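Local coordinates for protein techylectin-5A (Tachypleus tridentatus, PDB 1JC9) that recognises acetyl groups on microbial and red-cell surfaces as a secreted lectin of horseshoe crab innate immunity and agglutinates the cells that carry them, at residues 183-194 with 212-222. Residues are numbered along the deposited sequence; the frame is centred on the assembly and turned at random.
Sequences SFGRHNGHNFST and GGWWYDRCHES. With NAG (2-acetamido-2-deoxy-beta-D-glucopyranose), chain B.
H187 and W215 illustrate how one imidazole can help join two loops that lie on either side of helix 206-210 in the sequence. The H187 CG lies beside the backbone N, anti to the carbonyl carbon (chi1 -65°), and carries the ring to the backbone of 212-222, where H187 ND1 donates to W215 O over 2.7 Å in a nearly straight bond (166°), the donor standing above the carbonyl plane. At the other ring nitrogen, NE2 receives a weak bond, 3.3 Å long, from E221 N. Both nitrogens are thus occupied, which helps fix the rotation of the ring, while W214 brings its indole edge, CD1 and NE1, to one imidazole face in an edge-to-face contact. Packing continues through F184, whose CE1 lies 3.6 Å from W214 CZ2, and F192, whose edge meets the W215 indole face, F192 CD1 lying 3.5 Å from W215 CE2. A single antiparallel bridge, S193 N to W214 O and W214 N to S193 O, ties off this end.

The R186 side is looser. Its guanidinium is stacked nearly parallel to the E221 carboxylate, with E221 CG over the centre of one face. The salt bridges to D217 and E221 are long, no N-H pointing at the oxygens; R186 NE is buried without a partner, and E221 also pairs with R243. Waters join R186 N to E221 OE1, and R186 O to H190 NE2 and D217 OD1. R186 NH2 instead reaches O1 of the bound N-acetylglucosamine at 3.0 Å. Beyond the cis peptide, C219 N donates to sugar O7 over 2.7 Å, H220 N donates to the same oxygen, and the H220 ring faces methyl C8: the acetyl-recognition pocket of this fibrinogen-related domain.

Y248 and Y236 also hydrogen-bond the sugar. The C206–C219 disulfide links the pocket to helix 206-210, and L171 of strand 171-172 packs against F184, H187 and W215.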
loop_
_atom_site.group_PDB
_atom_site.type_symbol
_atom_site.label_atom_id
_atom_site.label_comp_id
_atom_site.label_asym_id
_atom_site.label_seq_id
_atom_site.Cartn_x
_atom_site.Cartn_y
_atom_site.Cartn_z
ATOM N N SER A 183 -6.240 3.140 11.602
ATOM C CA SER A 183 -6.765 4.115 10.649
ATOM C C SER A 183 -7.035 3.552 9.251
ATOM O O SER A 183 -7.390 4.301 8.342
ATOM C CB SER A 183 -5.826 5.318 10.545
ATOM O OG SER A 183 -5.765 6.025 11.777
ATOM N N PHE A 184 -6.868 2.245 9.072
ATOM C CA PHE A 184 -7.129 1.616 7.773
ATOM C C PHE A 184 -8.441 0.837 7.868
ATOM O O PHE A 184 -9.110 0.577 6.863
ATOM C CB PHE A 184 -5.982 0.661 7.407
ATOM C CG PHE A 184 -6.009 0.175 5.976
ATOM C CD1 PHE A 184 -6.070 1.075 4.916
ATOM C CD2 PHE A 184 -5.904 -1.183 5.689
ATOM C CE1 PHE A 184 -6.020 0.632 3.593
ATOM C CE2 PHE A 184 -5.850 -1.638 4.367
ATOM C CZ PHE A 184 -5.907 -0.727 3.318
ATOM N N GLY A 185 -8.808 0.486 9.096
ATOM C CA GLY A 185 -10.019 -0.280 9.331
ATOM C C GLY A 185 -11.289 0.244 8.689
ATOM O O GLY A 185 -12.073 -0.534 8.147
ATOM N N ARG A 186 -11.502 1.555 8.734
ATOM C CA ARG A 186 -12.719 2.124 8.167
ATOM C C ARG A 186 -12.831 1.939 6.658
ATOM O O ARG A 186 -13.913 2.065 6.086
ATOM C CB ARG A 186 -12.823 3.615 8.506
ATOM C CG ARG A 186 -14.241 4.165 8.375
ATOM C CD ARG A 186 -14.360 5.593 8.903
ATOM N NE ARG A 186 -13.843 6.594 7.972
ATOM C CZ ARG A 186 -13.819 7.901 8.224
ATOM N NH1 ARG A 186 -14.277 8.367 9.379
ATOM N NH2 ARG A 186 -13.349 8.748 7.317
ATOM N N HIS A 187 -11.717 1.625 6.013
ATOM C CA HIS A 187 -11.705 1.450 4.565
ATOM C C HIS A 187 -12.145 0.068 4.100
ATOM O O HIS A 187 -12.410 -0.143 2.918
ATOM C CB HIS A 187 -10.307 1.791 4.043
ATOM C CG HIS A 187 -9.948 3.230 4.235
ATOM N ND1 HIS A 187 -10.335 4.216 3.349
ATOM C CD2 HIS A 187 -9.328 3.866 5.257
ATOM C CE1 HIS A 187 -9.970 5.395 3.820
ATOM N NE2 HIS A 187 -9.358 5.211 4.978
ATOM N N ASN A 188 -12.244 -0.870 5.033
ATOM C CA ASN A 188 -12.662 -2.223 4.699
ATOM C C ASN A 188 -13.974 -2.202 3.915
ATOM O O ASN A 188 -14.882 -1.445 4.247
ATOM C CB ASN A 188 -12.821 -3.045 5.990
ATOM C CG ASN A 188 -13.248 -4.482 5.727
ATOM O OD1 ASN A 188 -12.785 -5.125 4.785
ATOM N ND2 ASN A 188 -14.124 -4.997 6.577
ATOM N N GLY A 189 -14.054 -3.021 2.866
ATOM C CA GLY A 189 -15.261 -3.107 2.060
ATOM C C GLY A 189 -15.560 -1.977 1.089
ATOM O O GLY A 189 -16.686 -1.857 0.619
ATOM N N HIS A 190 -14.573 -1.151 0.768
ATOM C CA HIS A 190 -14.793 -0.043 -0.155
ATOM C C HIS A 190 -14.098 -0.238 -1.496
ATOM O O HIS A 190 -13.103 -0.962 -1.588
ATOM C CB HIS A 190 -14.325 1.263 0.494
ATOM C CG HIS A 190 -15.239 1.750 1.573
ATOM N ND1 HIS A 190 -16.331 2.548 1.315
ATOM C CD2 HIS A 190 -15.266 1.495 2.903
ATOM C CE1 HIS A 190 -16.994 2.763 2.436
ATOM N NE2 HIS A 190 -16.369 2.135 3.416
ATOM N N ASN A 191 -14.629 0.403 -2.534
ATOM C CA ASN A 191 -14.045 0.307 -3.869
ATOM C C ASN A 191 -12.803 1.179 -3.917
ATOM O O ASN A 191 -12.584 2.013 -3.042
ATOM C CB ASN A 191 -15.008 0.827 -4.944
ATOM C CG ASN A 191 -16.394 0.248 -4.820
ATOM O OD1 ASN A 191 -16.567 -0.966 -4.905
ATOM N ND2 ASN A 191 -17.371 1.132 -4.606
ATOM N N PHE A 192 -11.995 0.986 -4.949
ATOM C CA PHE A 192 -10.803 1.792 -5.124
ATOM C C PHE A 192 -11.252 2.985 -5.965
ATOM O O PHE A 192 -12.067 2.823 -6.874
ATOM C CB PHE A 192 -9.742 1.005 -5.891
ATOM C CG PHE A 192 -8.370 1.606 -5.813
ATOM C CD1 PHE A 192 -7.577 1.414 -4.683
ATOM C CD2 PHE A 192 -7.863 2.359 -6.871
ATOM C CE1 PHE A 192 -6.297 1.958 -4.605
ATOM C CE2 PHE A 192 -6.582 2.909 -6.803
ATOM C CZ PHE A 192 -5.797 2.707 -5.665
ATOM N N SER A 193 -10.748 4.179 -5.657
ATOM C CA SER A 193 -11.098 5.370 -6.432
ATOM C C SER A 193 -9.841 6.107 -6.882
ATOM O O SER A 193 -8.796 6.029 -6.235
ATOM C CB SER A 193 -11.960 6.337 -5.613
ATOM O OG SER A 193 -13.251 5.817 -5.360
ATOM N N THR A 194 -9.951 6.820 -7.998
ATOM C CA THR A 194 -8.842 7.602 -8.534
ATOM C C THR A 194 -9.404 8.932 -9.029
ATOM O O THR A 194 -10.620 9.108 -9.102
ATOM C CB THR A 194 -8.145 6.875 -9.701
ATOM O OG1 THR A 194 -9.120 6.501 -10.685
ATOM C CG2 THR A 194 -7.418 5.627 -9.197
ATOM N N GLY A 212 -5.218 11.126 -4.010
ATOM C CA GLY A 212 -4.599 9.837 -4.256
ATOM C C GLY A 212 -5.507 8.786 -4.856
ATOM O O GLY A 212 -6.650 9.064 -5.209
ATOM N N GLY A 213 -4.964 7.582 -5.003
ATOM C CA GLY A 213 -5.721 6.450 -5.493
ATOM C C GLY A 213 -5.839 5.635 -4.218
ATOM O O GLY A 213 -4.827 5.176 -3.685
ATOM N N TRP A 214 -7.054 5.443 -3.720
ATOM C CA TRP A 214 -7.224 4.738 -2.456
ATOM C C TRP A 214 -8.637 4.184 -2.356
ATOM O O TRP A 214 -9.490 4.487 -3.193
ATOM C CB TRP A 214 -6.973 5.750 -1.328
ATOM C CG TRP A 214 -6.611 5.185 0.018
ATOM C CD1 TRP A 214 -7.357 5.251 1.165
ATOM C CD2 TRP A 214 -5.386 4.535 0.375
ATOM N NE1 TRP A 214 -6.668 4.686 2.212
ATOM C CE2 TRP A 214 -5.456 4.238 1.756
ATOM C CE3 TRP A 214 -4.233 4.175 -0.339
ATOM C CZ2 TRP A 214 -4.416 3.599 2.438
ATOM C CZ3 TRP A 214 -3.199 3.537 0.342
ATOM C CH2 TRP A 214 -3.298 3.257 1.715
ATOM N N TRP A 215 -8.880 3.369 -1.332
ATOM C CA TRP A 215 -10.204 2.798 -1.100
ATOM C C TRP A 215 -10.968 3.814 -0.247
ATOM O O TRP A 215 -11.324 3.546 0.901
ATOM C CB TRP A 215 -10.079 1.461 -0.358
ATOM C CG TRP A 215 -9.347 0.400 -1.138
ATOM C CD1 TRP A 215 -9.882 -0.468 -2.051
ATOM C CD2 TRP A 215 -7.935 0.133 -1.110
ATOM N NE1 TRP A 215 -8.893 -1.256 -2.592
ATOM C CE2 TRP A 215 -7.689 -0.909 -2.033
ATOM C CE3 TRP A 215 -6.857 0.674 -0.396
ATOM C CZ2 TRP A 215 -6.407 -1.423 -2.261
ATOM C CZ3 TRP A 215 -5.580 0.165 -0.623
ATOM C CH2 TRP A 215 -5.368 -0.875 -1.550
ATOM N N TYR A 216 -11.206 4.984 -0.824
ATOM C CA TYR A 216 -11.895 6.068 -0.136
ATOM C C TYR A 216 -13.315 5.758 0.316
ATOM O O TYR A 216 -14.072 5.072 -0.376
ATOM C CB TYR A 216 -11.913 7.315 -1.023
ATOM C CG TYR A 216 -10.563 7.972 -1.194
ATOM C CD1 TYR A 216 -9.894 8.525 -0.100
ATOM C CD2 TYR A 216 -9.966 8.074 -2.452
ATOM C CE1 TYR A 216 -8.669 9.167 -0.251
ATOM C CE2 TYR A 216 -8.737 8.715 -2.615
ATOM C CZ TYR A 216 -8.100 9.260 -1.506
ATOM O OH TYR A 216 -6.898 9.911 -1.648
ATOM N N ASP A 217 -13.659 6.288 1.487
ATOM C CA ASP A 217 -14.979 6.119 2.087
ATOM C C ASP A 217 -15.700 7.467 2.073
ATOM O O ASP A 217 -16.360 7.810 1.092
ATOM C CB ASP A 217 -14.841 5.626 3.531
ATOM C CG ASP A 217 -16.180 5.387 4.199
ATOM O OD1 ASP A 217 -16.188 5.107 5.420
ATOM O OD2 ASP A 217 -17.222 5.473 3.509
ATOM N N ARG A 218 -15.547 8.233 3.155
ATOM C CA ARG A 218 -16.179 9.547 3.293
ATOM C C ARG A 218 -15.365 10.525 4.153
ATOM O O ARG A 218 -15.926 11.129 5.065
ATOM C CB ARG A 218 -17.546 9.405 3.960
ATOM C CG ARG A 218 -18.646 8.770 3.146
ATOM C CD ARG A 218 -19.771 8.361 4.096
ATOM N NE ARG A 218 -21.088 8.337 3.462
ATOM C CZ ARG A 218 -21.764 9.425 3.102
ATOM N NH1 ARG A 218 -21.251 10.634 3.311
ATOM N NH2 ARG A 218 -22.958 9.308 2.538
ATOM N N CYS A 219 -14.074 10.720 3.884
ATOM C CA CYS A 219 -13.349 10.078 2.801
ATOM C C CYS A 219 -12.261 9.117 3.286
ATOM O O CYS A 219 -12.084 8.036 2.712
ATOM C CB CYS A 219 -12.708 11.142 1.919
ATOM S SG CYS A 219 -13.846 12.063 0.835
ATOM N N HIS A 220 -11.528 9.504 4.332
ATOM C CA HIS A 220 -10.454 8.642 4.828
ATOM C C HIS A 220 -9.944 8.949 6.228
ATOM O O HIS A 220 -10.242 9.995 6.809
ATOM C CB HIS A 220 -9.251 8.717 3.882
ATOM C CG HIS A 220 -8.441 9.967 4.042
ATOM N ND1 HIS A 220 -7.664 10.212 5.156
ATOM C CD2 HIS A 220 -8.313 11.056 3.248
ATOM C CE1 HIS A 220 -7.091 11.397 5.039
ATOM N NE2 HIS A 220 -7.470 11.931 3.891
ATOM N N GLU A 221 -9.155 8.011 6.746
ATOM C CA GLU A 221 -8.495 8.144 8.036
ATOM C C GLU A 221 -7.015 7.890 7.739
ATOM O O GLU A 221 -6.141 8.239 8.530
ATOM C CB GLU A 221 -9.033 7.136 9.053
ATOM C CG GLU A 221 -10.494 7.368 9.416
ATOM C CD GLU A 221 -10.849 6.849 10.797
ATOM O OE1 GLU A 221 -10.613 5.656 11.078
ATOM O OE2 GLU A 221 -11.366 7.645 11.607
ATOM N N SER A 222 -6.749 7.270 6.587
ATOM C CA SER A 222 -5.379 7.015 6.123
ATOM C C SER A 222 -5.357 7.394 4.642
ATOM O O SER A 222 -6.317 7.132 3.920
ATOM C CB SER A 222 -4.972 5.546 6.329
ATOM O OG SER A 222 -5.867 4.646 5.710
HETATM C C1 NAG B . -13.638 12.578 8.688
HETATM C C2 NAG B . -13.632 13.310 7.265
HETATM C C3 NAG B . -14.570 14.575 7.359
HETATM C C4 NAG B . -15.956 14.045 7.646
HETATM C C5 NAG B . -15.920 13.274 9.014
HETATM C C6 NAG B . -17.286 12.677 9.366
HETATM C C7 NAG B . -11.663 13.094 5.881
HETATM C C8 NAG B . -10.267 13.462 5.482
HETATM N N2 NAG B . -12.260 13.736 6.949
HETATM O O1 NAG B . -12.798 11.382 8.723
HETATM O O3 NAG B . -14.615 15.270 6.114
HETATM O O4 NAG B . -16.904 15.168 7.739
HETATM O O5 NAG B . -14.984 12.151 9.009
HETATM O O6 NAG B . -17.039 12.011 10.644
HETATM O O7 NAG B . -12.243 12.201 5.216
HETATM O O HOH W 1 -10.104 3.308 10.570
HETATM O O HOH W 2 -16.863 2.656 6.122
HETATM O O HOH W 3 -13.536 4.579 -3.075
#